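Local structure of VgrG protein (Vibrio cholerae, 4E1D) at residues A[23-28]-A[173-178]; A[27-32]-A[362-367]; A[275-280]-A[350-355]. The protein probably cross-links actin monomers through its actin cross-linking domain, consuming ATP with the help of divalent metal ions. All blocks are in the same frame, centred on the assembly; numbering follows the deposited sequence. Where two conformers were deposited one is given.

All three contacts are largely buried, and contacts 1 and 3 lie nearer the centre of the chain than contact 2. Contact 1 pairs strand 24-32 with strand 167-180 beneath the nucleotide; contact 3 pairs the short strand 277-279 with strand 344-352, which itself bonds to the far side of 167-180, so the two contacts join one run of neighbouring strands. Contact 2 reuses strand 24-32 but lays a loop, 362-367, against it. The chemistry follows place: contact 1 combines backbone hydrogen bonds with metal and nucleotide ligands, contact 2 has mainly apolar packing and no hydrogen bond between its two segments, and contact 3 sets aromatic packing beside a charged network.

Contact 1. Residues A[23-28]-A[173-178]; sequences SSIGIE and QQATVG. With MN (manganese (II) ion), chain D; ADP (adenosine-5'-diphosphate), chain B.
E28 and Q174 form a hydrogen-bonded antiparallel pair, and the glutamate carries the contact from the sheet to the metal. Its CB packs against CB of Q174 at 4.0 Å. With CG opposite the carbonyl carbon (chi1 -71°) and the chain extended beyond it, the side chain rises toward the nucleotide, and CG passes 3.5 Å from ADP O3'. At the tip the two oxygens divide the work: OE2 binds manganese at 2.2 Å, while OE1 accepts a hydrogen bond from a water 2.8 Å away that also meets T176 OG1 and ADP O3'. A glutamate suits this place, long enough to reach the ion and ending in two oxygens for different partners. On the same face S24 OG donates to adenine N1 (2.8 Å), and G26, with no CB, lets its CA lie 3.2 Å from ribose O2'. Six backbone hydrogen bonds join the strands. The other face is apolar: the I25 and V177 side chains cross, I25 CD1 3.9 Å from V177 CG2, with I27 by the small A175. E90 shares the manganese with E28. Strand 85-97 bonds to the outer edge of 24-28 and strand 344-352 to that of 173-178, leaving this pair between them.

Contact 2. Residues A[27-32]-A[362-367]; sequences IENELA and YLPKTE. With MN (manganese (II) ion), chain D; ADP (adenosine-5'-diphosphate), chain B.
I27 points its side chain, branched at CB, at the loop 362-367, where Y362, L363 and P364 receive it. CD1 makes the closest approaches: it sits 3.6 Å from the backbone O of Y362 and 3.7 Å from CD of P364, the isoleucine and proline reaching toward each other. The other branch, CG2, lies 3.8 Å from L363 CD2, with the isoleucine and leucine running past each other in opposite directions. CG1 stands between the backbone N and carbonyl carbon (chi1 64°), which carries CD1 outward to the proline. A beta-branched residue suits the place because its two arms spread over Y362 O and L363 together, and only CD1 goes on to P364. Two positions on, N29 passes the proline ring the opposite way, ND2 3.8 Å from P364 CG. In the next shell, Q173 NE2 donates to both N29 OD1 and P364 O, tying strand and loop together where they lack a direct hydrogen bond. Y362 OH is bonded to the backbone O of M98, and M111 of helix 101-124 packs on I27 and N29. Alternate residues of a strand face opposite sides: here E28 serves the nucleotide-metal site, I27 and N29 a buried, mostly apolar layer.

Contact 3. Residues A[275-280]-A[350-355]; sequences WEILPR and FEFRTV. With ADP (adenosine-5'-diphosphate), chain B; SO4 (sulfate ion), chain E.
The F352 ring has I277 CG2 over one face, while I277 CD1 lies 3.7 Å from its CE2; the two side chains run side by side in the same direction. The F350 ring is met obliquely by I277 CG2 and by P279 CA, which comes up beside CD1 and CE1. Next to the ring, F350 CB is 3.7 Å from I277 CG2. P279 also places CD over a face of the W275 indole, offset toward its rim, so that the proline lies between two aromatic residues. L195, from helix 190-196, packs on I277 and both phenylalanines. These apolar side chains suit the buried face of I277, P279, F350 and F352.

The backbone bonds are L278 N to E351 O, E351 N to L278 O, and R353 N to E276 O at 3.0 Å. E276, with positive phi (73°), turns the chain out of helix 269-275 into the strand.

On the face of L278 and E351 the leucine lies alongside the glutamate, and the charged groups gather at the carboxylate. R353 NH1 makes a salt bridge to E351 OE2 (2.7 Å), on the syn side but 27° out of the carboxylate plane. A sulfate sits at the edge of the same guanidinium, NH1 donating to its O4 and NH2 to its O2, each at 2.9 Å. R280 crosses the carboxylate with its guanidinium plane nearly perpendicular (89°), and NE makes only a long salt bridge to OE1 (3.7 Å). Bends at chi2 and chi3 turn its end toward the nucleotide, where NH2 lies 3.1 Å from ADP O2B; H331 O takes the bond from NH1.

E351, also close to a manganese ion, thus lies between two arginines, bonded closely to R353 and only distantly to R280. Their positive charge is consistent with a pocket suited to anionic groups.

Contact 1. Residues A[23-28]-A[173-178]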
loop_
_atom_site.group_PDB
_atom_site.type_symbol
_atom_site.label_atom_id
_atom_site.label_comp_id
_atom_site.label_asym_id
_atom_site.label_seq_id
_atom_site.Cartn_x
_atom_site.Cartn_y
_atom_site.Cartn_z
ATOM N N SER A 23 -15.255 6.734 1.748
ATOM C CA SER A 23 -13.920 6.279 2.137
ATOM C C SER A 23 -13.796 4.756 2.083
ATOM O O SER A 23 -14.750 4.043 2.426
ATOM C CB SER A 23 -13.555 6.791 3.528
ATOM O OG SER A 23 -14.464 6.321 4.509
ATOM N N SER A 24 -12.628 4.266 1.642
ATOM C CA SER A 24 -12.360 2.840 1.516
ATOM C C SER A 24 -11.158 2.386 2.338
ATOM O O SER A 24 -10.327 3.200 2.738
ATOM C CB SER A 24 -12.185 2.464 0.050
ATOM O OG SER A 24 -11.231 3.283 -0.602
ATOM N N ILE A 25 -11.096 1.075 2.614
ATOM C CA ILE A 25 -10.024 0.451 3.384
ATOM C C ILE A 25 -9.603 -0.924 2.835
ATOM O O ILE A 25 -10.444 -1.753 2.487
ATOM C CB ILE A 25 -10.304 0.460 4.919
ATOM C CG1 ILE A 25 -9.046 0.051 5.737
ATOM C CG2 ILE A 25 -11.555 -0.366 5.282
ATOM C CD1 ILE A 25 -8.919 0.662 7.107
ATOM N N GLY A 26 -8.291 -1.117 2.761
ATOM C CA GLY A 26 -7.631 -2.341 2.338
ATOM C C GLY A 26 -6.580 -2.734 3.356
ATOM O O GLY A 26 -5.976 -1.857 3.980
ATOM N N ILE A 27 -6.379 -4.047 3.576
ATOM C CA ILE A 27 -5.401 -4.533 4.556
ATOM C C ILE A 27 -4.381 -5.489 3.954
ATOM O O ILE A 27 -4.673 -6.171 2.974
ATOM C CB ILE A 27 -6.047 -5.088 5.871
ATOM C CG1 ILE A 27 -6.906 -6.349 5.609
ATOM C CG2 ILE A 27 -6.831 -3.999 6.636
ATOM C CD1 ILE A 27 -7.202 -7.228 6.807
ATOM N N GLU A 28 -3.186 -5.530 4.550
ATOM C CA GLU A 28 -2.099 -6.424 4.165
ATOM C C GLU A 28 -1.733 -7.199 5.402
ATOM O O GLU A 28 -1.598 -6.605 6.471
ATOM C CB GLU A 28 -0.892 -5.650 3.636
ATOM C CG GLU A 28 -1.124 -5.027 2.277
ATOM C CD GLU A 28 -0.048 -4.033 1.900
ATOM O OE1 GLU A 28 -0.137 -2.865 2.340
ATOM O OE2 GLU A 28 0.908 -4.435 1.200
ATOM N N GLN A 173 1.443 -6.504 9.686
ATOM C CA GLN A 173 0.201 -5.865 9.258
ATOM C C GLN A 173 0.297 -4.396 8.834
ATOM O O GLN A 173 1.019 -3.597 9.442
ATOM C CB GLN A 173 -0.899 -6.061 10.304
ATOM C CG GLN A 173 -1.347 -7.508 10.428
ATOM C CD GLN A 173 -2.355 -7.774 11.525
ATOM O OE1 GLN A 173 -2.429 -7.075 12.546
ATOM N NE2 GLN A 173 -3.121 -8.844 11.360
ATOM N N GLN A 174 -0.474 -4.062 7.780
ATOM C CA GLN A 174 -0.617 -2.737 7.186
ATOM C C GLN A 174 -2.064 -2.503 6.794
ATOM O O GLN A 174 -2.825 -3.448 6.592
ATOM C CB GLN A 174 0.289 -2.575 5.960
ATOM C CG GLN A 174 1.603 -1.907 6.276
ATOM C CD GLN A 174 2.738 -2.703 5.692
ATOM O OE1 GLN A 174 3.080 -2.583 4.507
ATOM N NE2 GLN A 174 3.334 -3.559 6.508
ATOM N N ALA A 175 -2.431 -1.230 6.680
ATOM C CA ALA A 175 -3.753 -0.789 6.256
ATOM C C ALA A 175 -3.579 0.329 5.244
ATOM O O ALA A 175 -2.622 1.092 5.341
ATOM C CB ALA A 175 -4.565 -0.308 7.449
ATOM N N THR A 176 -4.470 0.397 4.253
ATOM C CA THR A 176 -4.482 1.418 3.211
ATOM C C THR A 176 -5.872 2.060 3.169
ATOM O O THR A 176 -6.875 1.368 2.971
ATOM C CB THR A 176 -3.987 0.867 1.863
ATOM O OG1 THR A 176 -2.629 0.451 2.011
ATOM C CG2 THR A 176 -4.061 1.901 0.745
ATOM N N VAL A 177 -5.920 3.382 3.400
ATOM C CA VAL A 177 -7.159 4.154 3.423
ATOM C C VAL A 177 -7.246 5.025 2.170
ATOM O O VAL A 177 -6.283 5.702 1.815
ATOM C CB VAL A 177 -7.312 4.954 4.754
ATOM C CG1 VAL A 177 -8.501 5.918 4.716
ATOM C CG2 VAL A 177 -7.423 4.020 5.957
ATOM N N GLY A 178 -8.388 4.952 1.502
ATOM C CA GLY A 178 -8.685 5.722 0.305
ATOM C C GLY A 178 -9.789 6.720 0.570
ATOM O O GLY A 178 -10.870 6.333 1.019
HETATM MN MN MN D . 1.971 -5.742 -0.224
HETATM P PB ADP B . 2.108 -3.005 -2.359
HETATM O O1B ADP B . 2.881 -3.896 -3.233
HETATM O O2B ADP B . 2.488 -1.549 -2.635
HETATM O O3B ADP B . 2.369 -3.340 -0.897
HETATM P PA ADP B . -0.467 -4.420 -2.808
HETATM O O1A ADP B . -0.893 -4.621 -4.214
HETATM O O2A ADP B . 0.214 -5.716 -2.287
HETATM O O3A ADP B . 0.552 -3.187 -2.695
HETATM O "O5'" ADP B . -1.736 -4.095 -1.901
HETATM C "C5'" ADP B . -2.339 -2.801 -2.042
HETATM C "C4'" ADP B . -3.243 -2.532 -0.869
HETATM O "O4'" ADP B . -4.131 -1.435 -1.175
HETATM C "C3'" ADP B . -4.133 -3.688 -0.415
HETATM O "O3'" ADP B . -4.153 -3.822 1.003
HETATM C "C2'" ADP B . -5.487 -3.345 -1.042
HETATM O "O2'" ADP B . -6.605 -3.855 -0.330
HETATM C "C1'" ADP B . -5.468 -1.831 -0.948
HETATM N N9 ADP B . -6.334 -1.138 -1.906
HETATM C C8 ADP B . -6.386 -1.319 -3.260
HETATM N N7 ADP B . -7.288 -0.573 -3.859
HETATM C C5 ADP B . -7.863 0.150 -2.820
HETATM C C6 ADP B . -8.910 1.090 -2.779
HETATM N N6 ADP B . -9.623 1.440 -3.841
HETATM N N1 ADP B . -9.246 1.604 -1.570
HETATM C C2 ADP B . -8.578 1.188 -0.483
HETATM N N3 ADP B . -7.585 0.296 -0.396
HETATM C C4 ADP B . -7.269 -0.193 -1.606
HETATM O O HOH W 1 -2.802 -2.210 2.998
#

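Contact 2. Residues A[27-32]-A[362-367]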
loop_
_atom_site.group_PDB
_atom_site.type_symbol
_atom_site.label_atom_id
_atom_site.label_comp_id
_atom_site.label_asym_id
_atom_site.label_seq_id
_atom_site.Cartn_x
_atom_site.Cartn_y
_atom_site.Cartn_z
ATOM N N ILE A 27 -6.379 -4.047 3.576
ATOM C CA ILE A 27 -5.401 -4.533 4.556
ATOM C C ILE A 27 -4.381 -5.489 3.954
ATOM O O ILE A 27 -4.673 -6.171 2.974
ATOM C CB ILE A 27 -6.047 -5.088 5.871
ATOM C CG1 ILE A 27 -6.906 -6.349 5.609
ATOM C CG2 ILE A 27 -6.831 -3.999 6.636
ATOM C CD1 ILE A 27 -7.202 -7.228 6.807
ATOM N N GLU A 28 -3.186 -5.530 4.550
ATOM C CA GLU A 28 -2.099 -6.424 4.165
ATOM C C GLU A 28 -1.733 -7.199 5.402
ATOM O O GLU A 28 -1.598 -6.605 6.471
ATOM C CB GLU A 28 -0.892 -5.650 3.636
ATOM C CG GLU A 28 -1.124 -5.027 2.277
ATOM C CD GLU A 28 -0.048 -4.033 1.900
ATOM O OE1 GLU A 28 -0.137 -2.865 2.340
ATOM O OE2 GLU A 28 0.908 -4.435 1.200
ATOM N N ASN A 29 -1.614 -8.525 5.275
ATOM C CA ASN A 29 -1.345 -9.402 6.402
ATOM C C ASN A 29 -0.285 -10.448 6.086
ATOM O O ASN A 29 -0.603 -11.480 5.497
ATOM C CB ASN A 29 -2.666 -10.042 6.854
ATOM C CG ASN A 29 -2.627 -10.752 8.178
ATOM O OD1 ASN A 29 -1.871 -10.400 9.093
ATOM N ND2 ASN A 29 -3.498 -11.740 8.319
ATOM N N GLU A 30 0.971 -10.179 6.481
ATOM C CA GLU A 30 2.077 -11.102 6.262
ATOM C C GLU A 30 2.012 -12.218 7.313
ATOM O O GLU A 30 2.016 -11.944 8.516
ATOM C CB GLU A 30 3.427 -10.372 6.268
ATOM C CG GLU A 30 4.578 -11.234 5.776
ATOM C CD GLU A 30 5.968 -10.667 5.992
ATOM O OE1 GLU A 30 6.877 -11.010 5.204
ATOM O OE2 GLU A 30 6.156 -9.884 6.950
ATOM N N LEU A 31 1.920 -13.471 6.839
ATOM C CA LEU A 31 1.815 -14.654 7.688
ATOM C C LEU A 31 3.142 -15.121 8.244
ATOM O O LEU A 31 4.201 -14.898 7.645
ATOM C CB LEU A 31 1.107 -15.813 6.962
ATOM C CG LEU A 31 -0.309 -15.559 6.450
ATOM C CD1 LEU A 31 -0.783 -16.720 5.633
ATOM C CD2 LEU A 31 -1.285 -15.292 7.593
ATOM N N ALA A 32 3.060 -15.778 9.411
ATOM C CA ALA A 32 4.186 -16.337 10.137
ATOM C C ALA A 32 4.035 -17.859 10.275
ATOM O O ALA A 32 2.937 -18.342 10.540
ATOM C CB ALA A 32 4.276 -15.684 11.510
ATOM N N TYR A 362 -9.925 -3.253 12.090
ATOM C CA TYR A 362 -9.984 -3.679 10.687
ATOM C C TYR A 362 -9.047 -4.858 10.421
ATOM O O TYR A 362 -9.095 -5.440 9.339
ATOM C CB TYR A 362 -9.583 -2.514 9.775
ATOM C CG TYR A 362 -10.596 -1.396 9.740
ATOM C CD1 TYR A 362 -11.661 -1.422 8.844
ATOM C CD2 TYR A 362 -10.476 -0.293 10.578
ATOM C CE1 TYR A 362 -12.604 -0.399 8.812
ATOM C CE2 TYR A 362 -11.409 0.743 10.550
ATOM C CZ TYR A 362 -12.468 0.688 9.660
ATOM O OH TYR A 362 -13.393 1.703 9.625
ATOM N N LEU A 363 -8.178 -5.182 11.391
ATOM C CA LEU A 363 -7.174 -6.231 11.264
ATOM C C LEU A 363 -7.519 -7.521 12.022
ATOM O O LEU A 363 -7.993 -7.452 13.163
ATOM C CB LEU A 363 -5.775 -5.706 11.678
ATOM C CG LEU A 363 -4.939 -4.921 10.641
ATOM C CD1 LEU A 363 -4.592 -5.759 9.410
ATOM C CD2 LEU A 363 -5.588 -3.603 10.251
ATOM N N PRO A 364 -7.277 -8.706 11.404
ATOM C CA PRO A 364 -7.553 -9.967 12.108
ATOM C C PRO A 364 -6.486 -10.268 13.158
ATOM O O PRO A 364 -5.311 -9.940 12.967
ATOM C CB PRO A 364 -7.564 -11.006 10.986
ATOM C CG PRO A 364 -6.696 -10.438 9.926
ATOM C CD PRO A 364 -6.699 -8.946 10.065
ATOM N N LYS A 365 -6.895 -10.868 14.281
ATOM C CA LYS A 365 -5.966 -11.206 15.357
ATOM C C LYS A 365 -6.035 -12.686 15.680
ATOM O O LYS A 365 -7.131 -13.199 15.928
ATOM C CB LYS A 365 -6.249 -10.373 16.632
ATOM C CG LYS A 365 -6.253 -8.852 16.466
ATOM C CD LYS A 365 -4.938 -8.282 15.912
ATOM C CE LYS A 365 -4.776 -6.807 16.178
ATOM N NZ LYS A 365 -5.861 -5.981 15.572
ATOM N N THR A 366 -4.870 -13.371 15.695
ATOM C CA THR A 366 -4.781 -14.792 16.054
ATOM C C THR A 366 -5.237 -14.961 17.516
ATOM O O THR A 366 -6.102 -15.796 17.792
ATOM C CB THR A 366 -3.364 -15.347 15.803
ATOM O OG1 THR A 366 -3.018 -15.164 14.433
ATOM C CG2 THR A 366 -3.242 -16.823 16.145
ATOM N N GLU A 367 -4.685 -14.135 18.407
ATOM C CA GLU A 367 -5.024 -14.126 19.827
ATOM C C GLU A 367 -6.353 -13.456 20.106
ATOM O O GLU A 367 -7.400 -14.109 20.098
HETATM MN MN MN D . 1.971 -5.742 -0.224
HETATM P PB ADP B . 2.108 -3.005 -2.359
HETATM O O1B ADP B . 2.881 -3.896 -3.233
HETATM O O2B ADP B . 2.488 -1.549 -2.635
HETATM O O3B ADP B . 2.369 -3.340 -0.897
HETATM P PA ADP B . -0.467 -4.420 -2.808
HETATM O O1A ADP B . -0.893 -4.621 -4.214
HETATM O O2A ADP B . 0.214 -5.716 -2.287
HETATM O O3A ADP B . 0.552 -3.187 -2.695
HETATM O "O5'" ADP B . -1.736 -4.095 -1.901
HETATM C "C5'" ADP B . -2.339 -2.801 -2.042
HETATM C "C4'" ADP B . -3.243 -2.532 -0.869
HETATM O "O4'" ADP B . -4.131 -1.435 -1.175
HETATM C "C3'" ADP B . -4.133 -3.688 -0.415
HETATM O "O3'" ADP B . -4.153 -3.822 1.003
HETATM C "C2'" ADP B . -5.487 -3.345 -1.042
HETATM O "O2'" ADP B . -6.605 -3.855 -0.330
HETATM C "C1'" ADP B . -5.468 -1.831 -0.948
HETATM N N9 ADP B . -6.334 -1.138 -1.906
HETATM C C8 ADP B . -6.386 -1.319 -3.260
HETATM N N7 ADP B . -7.288 -0.573 -3.859
HETATM C C5 ADP B . -7.863 0.150 -2.820
HETATM C C6 ADP B . -8.910 1.090 -2.779
HETATM N N6 ADP B . -9.623 1.440 -3.841
HETATM N N1 ADP B . -9.246 1.604 -1.570
HETATM C C2 ADP B . -8.578 1.188 -0.483
HETATM N N3 ADP B . -7.585 0.296 -0.396
HETATM C C4 ADP B . -7.269 -0.193 -1.606
#

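Contact 3. Residues A[275-280]-A[350-355]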
loop_
_atom_site.group_PDB
_atom_site.type_symbol
_atom_site.label_atom_id
_atom_site.label_comp_id
_atom_site.label_asym_id
_atom_site.label_seq_id
_atom_site.Cartn_x
_atom_site.Cartn_y
_atom_site.Cartn_z
ATOM N N TRP A 275 7.708 8.126 6.417
ATOM C CA TRP A 275 6.476 8.846 6.083
ATOM C C TRP A 275 5.406 8.578 7.138
ATOM O O TRP A 275 4.585 9.455 7.409
ATOM C CB TRP A 275 5.922 8.398 4.717
ATOM C CG TRP A 275 6.605 8.990 3.527
ATOM C CD1 TRP A 275 7.630 8.435 2.823
ATOM C CD2 TRP A 275 6.279 10.219 2.862
ATOM N NE1 TRP A 275 7.966 9.238 1.763
ATOM C CE2 TRP A 275 7.165 10.350 1.770
ATOM C CE3 TRP A 275 5.348 11.246 3.100
ATOM C CZ2 TRP A 275 7.161 11.474 0.926
ATOM C CZ3 TRP A 275 5.303 12.327 2.227
ATOM C CH2 TRP A 275 6.203 12.435 1.156
ATOM N N GLU A 276 5.388 7.337 7.689
ATOM C CA GLU A 276 4.428 6.795 8.676
ATOM C C GLU A 276 3.096 6.538 7.987
ATOM O O GLU A 276 2.653 5.389 7.933
ATOM C CB GLU A 276 4.270 7.682 9.927
ATOM C CG GLU A 276 5.527 7.781 10.772
ATOM C CD GLU A 276 5.430 8.722 11.957
ATOM O OE1 GLU A 276 6.480 9.277 12.357
ATOM O OE2 GLU A 276 4.312 8.895 12.494
ATOM N N ILE A 277 2.471 7.609 7.450
ATOM C CA ILE A 277 1.265 7.539 6.638
ATOM C C ILE A 277 1.806 7.822 5.223
ATOM O O ILE A 277 2.086 8.973 4.874
ATOM C CB ILE A 277 0.149 8.515 7.119
ATOM C CG1 ILE A 277 -0.268 8.196 8.576
ATOM C CG2 ILE A 277 -1.055 8.484 6.171
ATOM C CD1 ILE A 277 -1.204 9.206 9.266
ATOM N N LEU A 278 2.058 6.742 4.463
ATOM C CA LEU A 278 2.655 6.799 3.130
ATOM C C LEU A 278 1.683 7.099 1.965
ATOM O O LEU A 278 0.837 6.259 1.665
ATOM C CB LEU A 278 3.492 5.518 2.875
ATOM C CG LEU A 278 4.118 5.339 1.494
ATOM C CD1 LEU A 278 5.321 6.246 1.305
ATOM C CD2 LEU A 278 4.492 3.887 1.250
ATOM N N PRO A 279 1.824 8.256 1.256
ATOM C CA PRO A 279 0.958 8.508 0.083
ATOM C C PRO A 279 1.180 7.422 -0.971
ATOM O O PRO A 279 2.328 7.078 -1.281
ATOM C CB PRO A 279 1.400 9.896 -0.404
ATOM C CG PRO A 279 2.089 10.517 0.781
ATOM C CD PRO A 279 2.775 9.366 1.456
ATOM N N ARG A 280 0.075 6.817 -1.438
ATOM C CA ARG A 280 0.082 5.711 -2.399
ATOM C C ARG A 280 -0.386 6.103 -3.797
ATOM O O ARG A 280 -0.349 5.281 -4.705
ATOM C CB ARG A 280 -0.735 4.521 -1.851
ATOM C CG ARG A 280 -0.098 3.807 -0.647
ATOM C CD ARG A 280 1.135 2.972 -0.993
ATOM N NE ARG A 280 0.825 1.864 -1.905
ATOM C CZ ARG A 280 1.176 1.819 -3.187
ATOM N NH1 ARG A 280 1.872 2.812 -3.728
ATOM N NH2 ARG A 280 0.840 0.777 -3.935
ATOM N N PHE A 350 -3.549 6.091 1.097
ATOM C CA PHE A 350 -2.497 6.207 2.101
ATOM C C PHE A 350 -2.287 4.914 2.848
ATOM O O PHE A 350 -3.242 4.326 3.355
ATOM C CB PHE A 350 -2.793 7.354 3.080
ATOM C CG PHE A 350 -3.047 8.671 2.392
ATOM C CD1 PHE A 350 -1.990 9.495 2.023
ATOM C CD2 PHE A 350 -4.338 9.052 2.040
ATOM C CE1 PHE A 350 -2.220 10.683 1.327
ATOM C CE2 PHE A 350 -4.566 10.235 1.335
ATOM C CZ PHE A 350 -3.506 11.036 0.978
ATOM N N GLU A 351 -1.024 4.486 2.930
ATOM C CA GLU A 351 -0.614 3.267 3.615
ATOM C C GLU A 351 -0.113 3.581 5.015
ATOM O O GLU A 351 0.832 4.353 5.178
ATOM C CB GLU A 351 0.481 2.550 2.813
ATOM C CG GLU A 351 0.873 1.179 3.337
ATOM C CD GLU A 351 2.072 0.583 2.628
ATOM O OE1 GLU A 351 2.130 0.642 1.378
ATOM O OE2 GLU A 351 2.961 0.054 3.329
ATOM N N PHE A 352 -0.737 2.962 6.020
ATOM C CA PHE A 352 -0.326 3.084 7.413
ATOM C C PHE A 352 0.735 2.020 7.621
ATOM O O PHE A 352 0.401 0.831 7.684
ATOM C CB PHE A 352 -1.527 2.889 8.353
ATOM C CG PHE A 352 -2.473 4.064 8.347
ATOM C CD1 PHE A 352 -3.426 4.208 7.346
ATOM C CD2 PHE A 352 -2.404 5.036 9.338
ATOM C CE1 PHE A 352 -4.282 5.308 7.331
ATOM C CE2 PHE A 352 -3.285 6.119 9.341
ATOM C CZ PHE A 352 -4.214 6.251 8.333
ATOM N N ARG A 353 2.022 2.443 7.634
ATOM C CA ARG A 353 3.192 1.562 7.774
ATOM C C ARG A 353 3.118 0.679 9.012
ATOM O O ARG A 353 3.566 -0.467 8.982
ATOM C CB ARG A 353 4.506 2.347 7.668
ATOM C CG ARG A 353 4.662 3.101 6.332
ATOM C CD ARG A 353 4.847 2.176 5.141
ATOM N NE ARG A 353 6.155 1.516 5.173
ATOM C CZ ARG A 353 6.496 0.478 4.415
ATOM N NH1 ARG A 353 5.626 -0.037 3.552
ATOM N NH2 ARG A 353 7.712 -0.044 4.505
ATOM N N THR A 354 2.515 1.220 10.080
ATOM C CA THR A 354 2.176 0.583 11.350
ATOM C C THR A 354 0.681 0.895 11.513
ATOM O O THR A 354 0.259 2.038 11.294
ATOM C CB THR A 354 3.018 1.145 12.517
ATOM O OG1 THR A 354 4.396 0.841 12.298
ATOM C CG2 THR A 354 2.587 0.584 13.878
ATOM N N VAL A 355 -0.123 -0.122 11.836
ATOM C CA VAL A 355 -1.555 0.089 11.999
ATOM C C VAL A 355 -1.796 0.850 13.312
ATOM O O VAL A 355 -1.391 0.364 14.376
ATOM C CB VAL A 355 -2.391 -1.213 11.901
ATOM C CG1 VAL A 355 -3.881 -0.909 12.002
ATOM C CG2 VAL A 355 -2.088 -1.972 10.613
HETATM P PB ADP B . 2.108 -3.005 -2.359
HETATM O O1B ADP B . 2.881 -3.896 -3.233
HETATM O O2B ADP B . 2.488 -1.549 -2.635
HETATM O O3B ADP B . 2.369 -3.340 -0.897
HETATM P PA ADP B . -0.467 -4.420 -2.808
HETATM O O1A ADP B . -0.893 -4.621 -4.214
HETATM O O2A ADP B . 0.214 -5.716 -2.287
HETATM O O3A ADP B . 0.552 -3.187 -2.695
HETATM O "O5'" ADP B . -1.736 -4.095 -1.901
HETATM C "C5'" ADP B . -2.339 -2.801 -2.042
HETATM C "C4'" ADP B . -3.243 -2.532 -0.869
HETATM O "O4'" ADP B . -4.131 -1.435 -1.175
HETATM C "C3'" ADP B . -4.133 -3.688 -0.415
HETATM O "O3'" ADP B . -4.153 -3.822 1.003
HETATM C "C2'" ADP B . -5.487 -3.345 -1.042
HETATM O "O2'" ADP B . -6.605 -3.855 -0.330
HETATM C "C1'" ADP B . -5.468 -1.831 -0.948
HETATM N N9 ADP B . -6.334 -1.138 -1.906
HETATM C C8 ADP B . -6.386 -1.319 -3.260
HETATM N N7 ADP B . -7.288 -0.573 -3.859
HETATM C C5 ADP B . -7.863 0.150 -2.820
HETATM C C6 ADP B . -8.910 1.090 -2.779
HETATM N N6 ADP B . -9.623 1.440 -3.841
HETATM N N1 ADP B . -9.246 1.604 -1.570
HETATM C C2 ADP B . -8.578 1.188 -0.483
HETATM N N3 ADP B . -7.585 0.296 -0.396
HETATM C C4 ADP B . -7.269 -0.193 -1.606
HETATM S S SO4 E . 8.024 -2.642 1.956
HETATM O O1 SO4 E . 8.182 -4.039 1.609
HETATM O O2 SO4 E . 8.772 -2.360 3.174
HETATM O O3 SO4 E . 8.532 -1.812 0.869
HETATM O O4 SO4 E . 6.603 -2.344 2.159
HETATM O O HOH W 2 2.794 4.260 10.355
#